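Local atomic coordinates of flagellar protein FliL (Vibrio alginolyticus, PDB entry 6AHP), a protein that assists the function of the bacterial flagellar motor, and whose periplasmic core belongs to the stomatin-like proteins. Residues His49-Ile53 / Ala89-Val94; Ser56-Phe61 / Arg81-Ile86; Ile7-Asn11 / Glu43-Arg47; Ser2-Pro6 / Val37-Glu41. All coordinates share one frame. Numbering follows the deposited sequence.

In the fold
Starting from the N terminus, the lead-in S2-P6 opens contact 4, which closes on V37-E41 at the end of the second strand. The first strand opens contact 3 at I7-N11 before contact 4 has closed, and contact 3 ends on the helix 40-48; the two therefore cross, and A8 N to V37 O (2.8 Å) links them within the sheet. Contact 1 then opens at H49-I53 and closes at A89-V94, and contact 2 falls wholly between these ends, joining the same helices, 50-62 and 72-94. Contact 3 ties sheet to helix, contact 4 the lead-in to the end of strand 26-38, and contacts 1 and 2 helix to helix, I53 touching A46 of contact 3.

Contact 1: His49-Ile53 / Ala89-Val94; sequences HSPLI and ALNAAV
The first turn of helix 50-62 meets the late turns of helix 72-94 in a helix-helix packing beside the subunit interface. H49 is the break between helices 40-48 and 50-62: it has left helical angles (phi/psi -92/17°) and sits at the N-cap position of the second, where I53 N donates to H49 O at 3.0 Å. In register, L52 lies nearest A89, 7.5 Å between CA atoms. L52, in the tp rotamer, points its CA-to-CB bond across and inserts CD2 between three partners: A89 CB at 4.1 Å, L90 CD2 at 3.8 Å and A93 CB at 4.0 Å. L90 (mt) starts sideways, yet its tip swings in, so that L90 CD1 reaches I53 CD1 at 4.0 Å; I53, also mt, bends in likewise. The backbone already puts H49 CB 3.7 Å from L90 CD2; chi1 m with chi2 near -76° then sets H49 NE2 3.5 Å from V94 CG1. Its ND1 is hydrogen-bonded to the hydroxyl of Y9 of the second subunit, whose Y9 also packs on L52. No hydrogen bond joins the two segments: interlocking aliphatic side chains make the fit between these helices, while H49 ND1 bonds to Y9 of the second subunit.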
loop_
_atom_site.group_PDB
_atom_site.type_symbol
_atom_site.label_atom_id
_atom_site.label_comp_id
_atom_site.label_asym_id
_atom_site.label_seq_id
_atom_site.Cartn_x
_atom_site.Cartn_y
_atom_site.Cartn_z
ATOM N N HIS A 49 -2.103 11.984 3.378
ATOM C CA HIS A 49 -1.261 10.800 3.268
ATOM C C HIS A 49 -2.045 9.523 3.011
ATOM O O HIS A 49 -1.508 8.427 3.215
ATOM C CB HIS A 49 -0.411 10.670 4.528
ATOM C CG HIS A 49 0.614 11.748 4.631
ATOM N ND1 HIS A 49 1.764 11.740 3.871
ATOM C CD2 HIS A 49 0.625 12.915 5.316
ATOM C CE1 HIS A 49 2.468 12.830 4.127
ATOM N NE2 HIS A 49 1.801 13.558 5.000
ATOM N N SER A 50 -3.300 9.645 2.581
ATOM C CA SER A 50 -4.119 8.477 2.255
ATOM C C SER A 50 -3.459 7.447 1.341
ATOM O O SER A 50 -3.685 6.245 1.561
ATOM C CB SER A 50 -5.438 8.932 1.616
ATOM O OG SER A 50 -6.388 9.120 2.631
ATOM N N PRO A 51 -2.692 7.818 0.304
ATOM C CA PRO A 51 -2.032 6.768 -0.491
ATOM C C PRO A 51 -1.092 5.914 0.333
ATOM O O PRO A 51 -1.073 4.680 0.185
ATOM C CB PRO A 51 -1.283 7.563 -1.569
ATOM C CG PRO A 51 -2.070 8.864 -1.670
ATOM C CD PRO A 51 -2.439 9.161 -0.252
ATOM N N LEU A 52 -0.329 6.543 1.230
ATOM C CA LEU A 52 0.582 5.774 2.073
ATOM C C LEU A 52 -0.201 4.892 3.049
ATOM O O LEU A 52 0.136 3.723 3.249
ATOM C CB LEU A 52 1.502 6.740 2.817
ATOM C CG LEU A 52 2.471 6.138 3.816
ATOM C CD1 LEU A 52 3.470 5.301 3.006
ATOM C CD2 LEU A 52 3.198 7.194 4.595
ATOM N N ILE A 53 -1.286 5.433 3.613
ATOM C CA ILE A 53 -2.085 4.683 4.574
ATOM C C ILE A 53 -2.721 3.467 3.900
ATOM O O ILE A 53 -2.668 2.356 4.419
ATOM C CB ILE A 53 -3.135 5.604 5.225
ATOM C CG1 ILE A 53 -2.424 6.592 6.169
ATOM C CG2 ILE A 53 -4.191 4.775 5.998
ATOM C CD1 ILE A 53 -3.261 7.788 6.637
ATOM N N ALA A 89 4.633 3.823 9.438
ATOM C CA ALA A 89 4.788 4.482 8.133
ATOM C C ALA A 89 4.708 6.007 8.231
ATOM O O ALA A 89 5.479 6.728 7.580
ATOM C CB ALA A 89 3.726 3.992 7.143
ATOM N N LEU A 90 3.756 6.522 8.983
ATOM C CA LEU A 90 3.639 7.978 9.044
ATOM C C LEU A 90 4.726 8.587 9.927
ATOM O O LEU A 90 5.199 9.696 9.645
ATOM C CB LEU A 90 2.245 8.365 9.545
ATOM C CG LEU A 90 1.132 7.948 8.565
ATOM C CD1 LEU A 90 -0.200 8.037 9.225
ATOM C CD2 LEU A 90 1.147 8.845 7.350
ATOM N N ASN A 91 5.105 7.895 11.011
ATOM C CA ASN A 91 6.258 8.327 11.808
ATOM C C ASN A 91 7.503 8.428 10.940
ATOM O O ASN A 91 8.243 9.415 11.010
ATOM C CB ASN A 91 6.503 7.370 12.976
ATOM C CG ASN A 91 5.686 7.740 14.229
ATOM O OD1 ASN A 91 5.325 8.901 14.417
ATOM N ND2 ASN A 91 5.409 6.761 15.082
ATOM N N ALA A 92 7.718 7.440 10.072
ATOM C CA ALA A 92 8.863 7.500 9.181
ATOM C C ALA A 92 8.718 8.624 8.170
ATOM O O ALA A 92 9.719 9.223 7.759
ATOM C CB ALA A 92 9.050 6.161 8.471
ATOM N N ALA A 93 7.489 8.946 7.772
ATOM C CA ALA A 93 7.346 9.907 6.689
ATOM C C ALA A 93 7.267 11.356 7.174
ATOM O O ALA A 93 7.886 12.233 6.568
ATOM C CB ALA A 93 6.123 9.565 5.844
ATOM N N VAL A 94 6.525 11.641 8.243
ATOM C CA VAL A 94 6.386 13.009 8.737
ATOM C C VAL A 94 6.824 13.158 10.179
ATOM O O VAL A 94 6.852 14.290 10.688
ATOM C CB VAL A 94 4.942 13.536 8.577
ATOM C CG1 VAL A 94 4.627 13.769 7.134
ATOM C CG2 VAL A 94 3.947 12.565 9.216
#

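Contact 2: Ser56-Phe61 / Arg81-Ile86; sequences SLLSTF and RASEDI
Leucine, alanine and isoleucine form the apolar centre of an obliquely crossing, roughly antiparallel helix pair, part of the helical layer that lies against the sheet in this SPFH-clan domain. The helical segments 56-61 and 81-86 run at 138° with axes 9.1 Å apart at closest approach; S56 faces I86 and T60 faces A82, both with CA atoms 5.8 Å apart. L57, in the mt rotamer, sets out sideways but brings CD2 to 3.8 Å from A82 CB and 3.7 Å from I86 CD1, I86 being mt as well. The F61 ring adds CE1 at 4.5 Å from A82 CB. These groups continue towards the sheet, where L57 packs on L12 and F16, and A82 on V102 and F104. S56 and T60 both point at the other helix: S56 (chi1 t) has OG 3.6 Å from I86 CG1, and T60 (chi1 m) has CG2 4.2 Å from R81 CB. Farther out the contact turns polar. T60 OG1 lies 2.8 Å from D85 OD2, D85 having chi1 m, although the threonine proton also has a second acceptor within reach. A single water ties the helices together: it is hydrogen-bonded to S56 OG at 2.7 Å and donates to T60 OG1 at 2.8 Å and to A82 O at 2.9 Å.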
loop_
_atom_site.group_PDB
_atom_site.type_symbol
_atom_site.label_atom_id
_atom_site.label_comp_id
_atom_site.label_asym_id
_atom_site.label_seq_id
_atom_site.Cartn_x
_atom_site.Cartn_y
_atom_site.Cartn_z
ATOM N N SER A 56 -0.073 0.835 3.292
ATOM C CA SER A 56 0.281 0.148 4.526
ATOM C C SER A 56 -0.756 -0.911 4.881
ATOM O O SER A 56 -0.407 -2.032 5.255
ATOM C CB SER A 56 0.404 1.159 5.663
ATOM O OG SER A 56 0.551 0.521 6.914
ATOM N N LEU A 57 -2.041 -0.548 4.809
ATOM C CA LEU A 57 -3.115 -1.492 5.105
ATOM C C LEU A 57 -3.042 -2.722 4.195
ATOM O O LEU A 57 -3.134 -3.863 4.663
ATOM C CB LEU A 57 -4.469 -0.789 4.966
ATOM C CG LEU A 57 -4.862 0.046 6.211
ATOM C CD1 LEU A 57 -6.065 0.954 5.989
ATOM C CD2 LEU A 57 -5.046 -0.828 7.462
ATOM N N LEU A 58 -2.915 -2.507 2.881
ATOM C CA LEU A 58 -2.812 -3.634 1.954
ATOM C C LEU A 58 -1.593 -4.496 2.265
ATOM O O LEU A 58 -1.675 -5.726 2.200
ATOM C CB LEU A 58 -2.773 -3.140 0.505
ATOM C CG LEU A 58 -3.100 -4.164 -0.592
ATOM C CD1 LEU A 58 -4.474 -4.878 -0.372
ATOM C CD2 LEU A 58 -3.060 -3.499 -1.970
ATOM N N SER A 59 -0.463 -3.872 2.639
ATOM C CA SER A 59 0.710 -4.642 3.047
ATOM C C SER A 59 0.417 -5.484 4.276
ATOM O O SER A 59 0.846 -6.642 4.363
ATOM C CB SER A 59 1.892 -3.722 3.337
ATOM O OG SER A 59 2.414 -3.154 2.157
ATOM N N THR A 60 -0.291 -4.910 5.255
ATOM C CA THR A 60 -0.589 -5.665 6.461
ATOM C C THR A 60 -1.457 -6.867 6.138
ATOM O O THR A 60 -1.158 -7.981 6.561
ATOM C CB THR A 60 -1.292 -4.805 7.499
ATOM O OG1 THR A 60 -0.473 -3.667 7.813
ATOM C CG2 THR A 60 -1.520 -5.662 8.763
ATOM N N PHE A 61 -2.550 -6.646 5.407
ATOM C CA PHE A 61 -3.469 -7.732 5.069
ATOM C C PHE A 61 -2.823 -8.792 4.169
ATOM O O PHE A 61 -3.155 -9.974 4.276
ATOM C CB PHE A 61 -4.709 -7.162 4.391
ATOM C CG PHE A 61 -5.460 -6.164 5.229
ATOM C CD1 PHE A 61 -5.453 -6.250 6.612
ATOM C CD2 PHE A 61 -6.194 -5.150 4.624
ATOM C CE1 PHE A 61 -6.152 -5.336 7.383
ATOM C CE2 PHE A 61 -6.908 -4.232 5.389
ATOM C CZ PHE A 61 -6.877 -4.326 6.773
ATOM N N ARG A 81 -1.978 -4.814 14.517
ATOM C CA ARG A 81 -0.864 -4.725 13.572
ATOM C C ARG A 81 -1.109 -3.651 12.518
ATOM O O ARG A 81 -0.207 -2.877 12.194
ATOM C CB ARG A 81 -0.644 -6.060 12.878
ATOM C CG ARG A 81 0.203 -6.985 13.677
ATOM C CD ARG A 81 1.657 -6.567 13.646
ATOM N NE ARG A 81 2.467 -7.733 13.979
ATOM C CZ ARG A 81 3.086 -8.496 13.084
ATOM N NH1 ARG A 81 3.029 -8.198 11.784
ATOM N NH2 ARG A 81 3.772 -9.553 13.498
ATOM N N ALA A 82 -2.302 -3.657 11.915
ATOM C CA ALA A 82 -2.677 -2.632 10.939
ATOM C C ALA A 82 -2.465 -1.218 11.485
ATOM O O ALA A 82 -1.827 -0.388 10.831
ATOM C CB ALA A 82 -4.127 -2.827 10.511
ATOM N N SER A 83 -2.991 -0.926 12.689
ATOM C CA SER A 83 -2.803 0.403 13.277
ATOM C C SER A 83 -1.323 0.710 13.474
ATOM O O SER A 83 -0.855 1.806 13.139
ATOM C CB SER A 83 -3.548 0.520 14.622
ATOM O OG SER A 83 -4.946 0.507 14.425
ATOM N N GLU A 84 -0.586 -0.231 14.033
ATOM C CA GLU A 84 0.818 -0.013 14.267
ATOM C C GLU A 84 1.606 0.186 12.970
ATOM O O GLU A 84 2.418 1.035 12.898
ATOM C CB GLU A 84 1.437 -1.074 15.159
ATOM C CG GLU A 84 1.177 -0.924 16.664
ATOM C CD GLU A 84 1.316 0.495 17.241
ATOM O OE1 GLU A 84 2.304 1.191 17.056
ATOM O OE2 GLU A 84 0.411 0.920 17.932
ATOM N N ASP A 85 1.289 -0.554 11.937
ATOM C CA ASP A 85 2.021 -0.380 10.674
ATOM C C ASP A 85 1.780 1.006 10.089
ATOM O O ASP A 85 2.715 1.634 9.583
ATOM C CB ASP A 85 1.638 -1.457 9.656
ATOM C CG ASP A 85 2.242 -2.845 9.992
ATOM O OD1 ASP A 85 3.200 -2.920 10.788
ATOM O OD2 ASP A 85 1.741 -3.875 9.461
ATOM N N ILE A 86 0.533 1.516 10.173
ATOM C CA ILE A 86 0.240 2.874 9.685
ATOM C C ILE A 86 1.013 3.909 10.493
ATOM O O ILE A 86 1.605 4.847 9.946
ATOM C CB ILE A 86 -1.274 3.168 9.741
ATOM C CG1 ILE A 86 -2.039 2.369 8.694
ATOM C CG2 ILE A 86 -1.551 4.695 9.564
ATOM C CD1 ILE A 86 -3.544 2.223 9.009
HETATM O O HOH W 1 -1.386 -1.019 8.051
#

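Contact 3: Ile7-Asn11 / Glu43-Arg47; sequences IAYVN and EELAR
Helix-on-sheet packing in an alpha+beta domain is seen here in compact form: after the hairpin of strands 7-21 and 26-38, the chain turns into helix 40-48, whose segment 43-47 runs at only 12° to strand segment 7-11, with axes 9.1 Å apart. V10 has the most surface buried here. Its strand conformation (phi/psi -108/113°) directs the side chain at the helix, and with chi1 t it places CG2 3.7 Å from E43 CG and 4.1 Å from A46 CB; its CA lies 7.0 Å from that of E43. R47 closes the outer side. An extended chain (chi1 m, chi2 and chi3 t) brings the guanidinium over V10, so that V10 CG1 meets one face of the R47 guanidinium, 4.2 Å from R47 NH1. E43, fully extended through chi2, answers it one turn earlier: R47 NH2 donates to E43 OE2 at 2.8 Å and R47 NE to the same oxygen at 3.1 Å, a salt bridge within the helix. E43 OE1 in turn lies 3.6 Å from A8 CB. The bridge roofs the valine and carries the contact to solvent, where a water accepts from R47 NH2 at 3.2 Å and bonds weakly to N11 N at 3.3 Å.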
loop_
_atom_site.group_PDB
_atom_site.type_symbol
_atom_site.label_atom_id
_atom_site.label_comp_id
_atom_site.label_asym_id
_atom_site.label_seq_id
_atom_site.Cartn_x
_atom_site.Cartn_y
_atom_site.Cartn_z
ATOM N N ILE A 7 -12.341 13.797 18.686
ATOM C CA ILE A 7 -12.301 12.678 17.762
ATOM C C ILE A 7 -12.941 13.060 16.445
ATOM O O ILE A 7 -13.909 13.839 16.387
ATOM C CB ILE A 7 -12.984 11.457 18.399
ATOM C CG1 ILE A 7 -12.189 10.964 19.582
ATOM C CG2 ILE A 7 -13.160 10.309 17.419
ATOM C CD1 ILE A 7 -12.973 9.985 20.445
ATOM N N ALA A 8 -12.369 12.539 15.360
ATOM C CA ALA A 8 -12.998 12.582 14.049
ATOM C C ALA A 8 -12.664 11.291 13.320
ATOM O O ALA A 8 -11.737 10.567 13.695
ATOM C CB ALA A 8 -12.551 13.813 13.238
ATOM N N TYR A 9 -13.427 10.999 12.275
ATOM C CA TYR A 9 -13.291 9.762 11.515
ATOM C C TYR A 9 -13.028 10.112 10.062
ATOM O O TYR A 9 -13.732 10.939 9.473
ATOM C CB TYR A 9 -14.560 8.868 11.639
ATOM C CG TYR A 9 -14.825 8.532 13.079
ATOM C CD1 TYR A 9 -14.115 7.532 13.714
ATOM C CD2 TYR A 9 -15.724 9.267 13.819
ATOM C CE1 TYR A 9 -14.310 7.269 15.055
ATOM C CE2 TYR A 9 -15.939 9.002 15.152
ATOM C CZ TYR A 9 -15.224 8.026 15.768
ATOM O OH TYR A 9 -15.438 7.781 17.100
ATOM N N VAL A 10 -12.006 9.494 9.501
ATOM C CA VAL A 10 -11.617 9.682 8.119
ATOM C C VAL A 10 -12.008 8.408 7.405
ATOM O O VAL A 10 -11.437 7.338 7.666
ATOM C CB VAL A 10 -10.109 9.956 7.981
ATOM C CG1 VAL A 10 -9.680 9.830 6.514
ATOM C CG2 VAL A 10 -9.745 11.322 8.552
ATOM N N ASN A 11 -12.984 8.519 6.519
ATOM C CA ASN A 11 -13.485 7.359 5.801
ATOM C C ASN A 11 -12.513 6.951 4.711
ATOM O O ASN A 11 -12.053 7.789 3.936
ATOM C CB ASN A 11 -14.842 7.653 5.174
ATOM C CG ASN A 11 -15.415 6.435 4.492
ATOM O OD1 ASN A 11 -15.459 5.349 5.074
ATOM N ND2 ASN A 11 -15.824 6.597 3.237
ATOM N N GLU A 43 -6.355 15.091 11.253
ATOM C CA GLU A 43 -7.320 14.723 10.225
ATOM C C GLU A 43 -6.827 15.145 8.846
ATOM O O GLU A 43 -6.862 14.360 7.890
ATOM C CB GLU A 43 -8.705 15.328 10.511
ATOM C CG GLU A 43 -9.729 14.904 9.444
ATOM C CD GLU A 43 -11.112 15.565 9.601
ATOM O OE1 GLU A 43 -11.413 16.077 10.706
ATOM O OE2 GLU A 43 -11.901 15.561 8.620
ATOM N N GLU A 44 -6.334 16.372 8.724
ATOM C CA GLU A 44 -5.853 16.809 7.419
ATOM C C GLU A 44 -4.632 15.995 6.985
ATOM O O GLU A 44 -4.517 15.618 5.810
ATOM C CB GLU A 44 -5.585 18.315 7.457
ATOM C CG GLU A 44 -4.274 18.743 8.041
ATOM C CD GLU A 44 -3.825 20.098 7.474
ATOM O OE1 GLU A 44 -4.599 20.681 6.681
ATOM O OE2 GLU A 44 -2.709 20.570 7.814
ATOM N N LEU A 45 -3.760 15.633 7.929
ATOM C CA LEU A 45 -2.649 14.731 7.616
ATOM C C LEU A 45 -3.131 13.362 7.151
ATOM O O LEU A 45 -2.582 12.798 6.197
ATOM C CB LEU A 45 -1.743 14.567 8.827
ATOM C CG LEU A 45 -0.895 15.805 9.125
ATOM C CD1 LEU A 45 -0.161 15.636 10.437
ATOM C CD2 LEU A 45 0.089 16.046 7.942
ATOM N N ALA A 46 -4.119 12.777 7.845
ATOM C CA ALA A 46 -4.610 11.455 7.453
ATOM C C ALA A 46 -5.186 11.479 6.045
ATOM O O ALA A 46 -5.028 10.518 5.276
ATOM C CB ALA A 46 -5.677 10.969 8.448
ATOM N N ARG A 47 -5.864 12.571 5.686
ATOM C CA ARG A 47 -6.406 12.671 4.333
ATOM C C ARG A 47 -5.292 12.887 3.303
ATOM O O ARG A 47 -5.316 12.284 2.233
ATOM C CB ARG A 47 -7.434 13.802 4.241
ATOM C CG ARG A 47 -8.562 13.692 5.235
ATOM C CD ARG A 47 -9.616 14.761 4.956
ATOM N NE ARG A 47 -10.749 14.661 5.860
ATOM C CZ ARG A 47 -11.753 13.808 5.697
ATOM N NH1 ARG A 47 -11.758 12.979 4.657
ATOM N NH2 ARG A 47 -12.749 13.780 6.572
HETATM O O HOH W 2 -14.764 11.279 6.198
HETATM O O HOH W 3 -14.869 14.040 8.693
#

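Contact 4: Ser2-Pro6 / Val37-Glu41; sequences SDASP and VRGAE
This is a surface contact between the irregular N-terminal lead-in and the point where strand 26-38 gives way to helix 40-48. Two hydrogen bonds carry it. G39 N donates to P6 O at 3.0 Å, and the same P6 O lies 3.6 Å from R38 CA in a CA-H...O contact; the CA atoms of S5 and G39 are 5.2 Å apart, those of P6 and R38 5.3 Å. The second bond runs from R38 NH1 to S5 O at 3.2 Å. For this R38 takes chi1 m with chi2 and chi3 t, stretching along the lead-in so that D3 O comes over one face of its guanidinium, 3.2 Å from CD, while NE forms a salt bridge with E100. The lead-in folds back on itself, S5 OG donating to S2 O at 2.5 Å, with A4 near phi/psi -103/3° and S5 and P6 extended. G39 adopts 99/157°, where a CB would clash with the preceding carbonyl, and stands at the N-cap position of the helix. The G39 N to P6 O bond thus continues the antiparallel pairing of A8 with V37 just before strand 7-21 begins, at the open end of the beta hairpin formed by strands 7-21 and 26-38.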
loop_
_atom_site.group_PDB
_atom_site.type_symbol
_atom_site.label_atom_id
_atom_site.label_comp_id
_atom_site.label_asym_id
_atom_site.label_seq_id
_atom_site.Cartn_x
_atom_site.Cartn_y
_atom_site.Cartn_z
ATOM N N SER A 2 -3.964 17.123 24.519
ATOM C CA SER A 2 -3.554 16.575 23.200
ATOM C C SER A 2 -4.340 15.378 22.734
ATOM O O SER A 2 -4.901 15.336 21.654
ATOM C CB SER A 2 -2.057 16.327 23.063
ATOM O OG SER A 2 -1.740 16.330 21.680
ATOM N N ASP A 3 -4.505 14.434 23.637
ATOM C CA ASP A 3 -5.298 13.265 23.388
ATOM C C ASP A 3 -6.763 13.501 23.812
ATOM O O ASP A 3 -7.547 12.601 23.845
ATOM C CB ASP A 3 -4.644 12.025 23.974
ATOM C CG ASP A 3 -3.770 11.310 22.965
ATOM O OD1 ASP A 3 -3.607 11.869 21.884
ATOM O OD2 ASP A 3 -3.236 10.228 23.236
ATOM N N ALA A 4 -7.052 14.726 24.228
ATOM C CA ALA A 4 -8.299 15.298 24.556
ATOM C C ALA A 4 -8.769 16.198 23.399
ATOM O O ALA A 4 -9.740 16.873 23.553
ATOM C CB ALA A 4 -8.151 16.086 25.828
ATOM N N SER A 5 -8.057 16.297 22.284
ATOM C CA SER A 5 -8.657 17.028 21.180
ATOM C C SER A 5 -9.740 16.172 20.527
ATOM O O SER A 5 -9.699 14.941 20.606
ATOM C CB SER A 5 -7.583 17.428 20.169
ATOM O OG SER A 5 -6.556 16.458 20.083
ATOM N N PRO A 6 -10.673 16.779 19.843
ATOM C CA PRO A 6 -11.894 16.032 19.489
ATOM C C PRO A 6 -11.684 14.934 18.442
ATOM O O PRO A 6 -10.999 15.116 17.428
ATOM C CB PRO A 6 -12.834 17.125 18.959
ATOM C CG PRO A 6 -11.922 18.189 18.474
ATOM C CD PRO A 6 -10.757 18.187 19.420
ATOM N N VAL A 37 -9.074 9.559 14.365
ATOM C CA VAL A 37 -8.029 10.541 14.602
ATOM C C VAL A 37 -8.538 11.505 15.668
ATOM O O VAL A 37 -9.741 11.604 15.922
ATOM C CB VAL A 37 -7.641 11.329 13.317
ATOM C CG1 VAL A 37 -7.354 10.371 12.098
ATOM C CG2 VAL A 37 -8.749 12.309 12.959
ATOM N N ARG A 38 -7.604 12.248 16.263
ATOM C CA ARG A 38 -7.927 13.334 17.185
ATOM C C ARG A 38 -7.339 14.639 16.670
ATOM O O ARG A 38 -6.120 14.758 16.526
ATOM C CB ARG A 38 -7.418 13.024 18.593
ATOM C CG ARG A 38 -8.315 12.011 19.354
ATOM C CD ARG A 38 -7.785 11.754 20.763
ATOM N NE ARG A 38 -8.543 10.694 21.417
ATOM C CZ ARG A 38 -9.709 10.894 22.022
ATOM N NH1 ARG A 38 -10.232 12.121 22.039
ATOM N NH2 ARG A 38 -10.354 9.873 22.600
ATOM N N GLY A 39 -8.204 15.595 16.380
ATOM C CA GLY A 39 -7.830 16.959 16.086
ATOM C C GLY A 39 -7.790 17.246 14.593
ATOM O O GLY A 39 -7.602 16.353 13.747
ATOM N N ALA A 40 -7.923 18.538 14.273
ATOM C CA ALA A 40 -8.006 18.951 12.873
ATOM C C ALA A 40 -6.699 18.685 12.126
ATOM O O ALA A 40 -6.727 18.363 10.933
ATOM C CB ALA A 40 -8.375 20.437 12.768
ATOM N N GLU A 41 -5.551 18.853 12.788
ATOM C CA GLU A 41 -4.285 18.705 12.069
ATOM C C GLU A 41 -4.011 17.240 11.741
ATOM O O GLU A 41 -3.524 16.919 10.646
ATOM C CB GLU A 41 -3.116 19.281 12.858
ATOM C CG GLU A 41 -1.823 19.302 11.983
ATOM C CD GLU A 41 -0.509 19.342 12.756
ATOM O OE1 GLU A 41 -0.499 19.770 13.933
ATOM O OE2 GLU A 41 0.526 18.938 12.166
#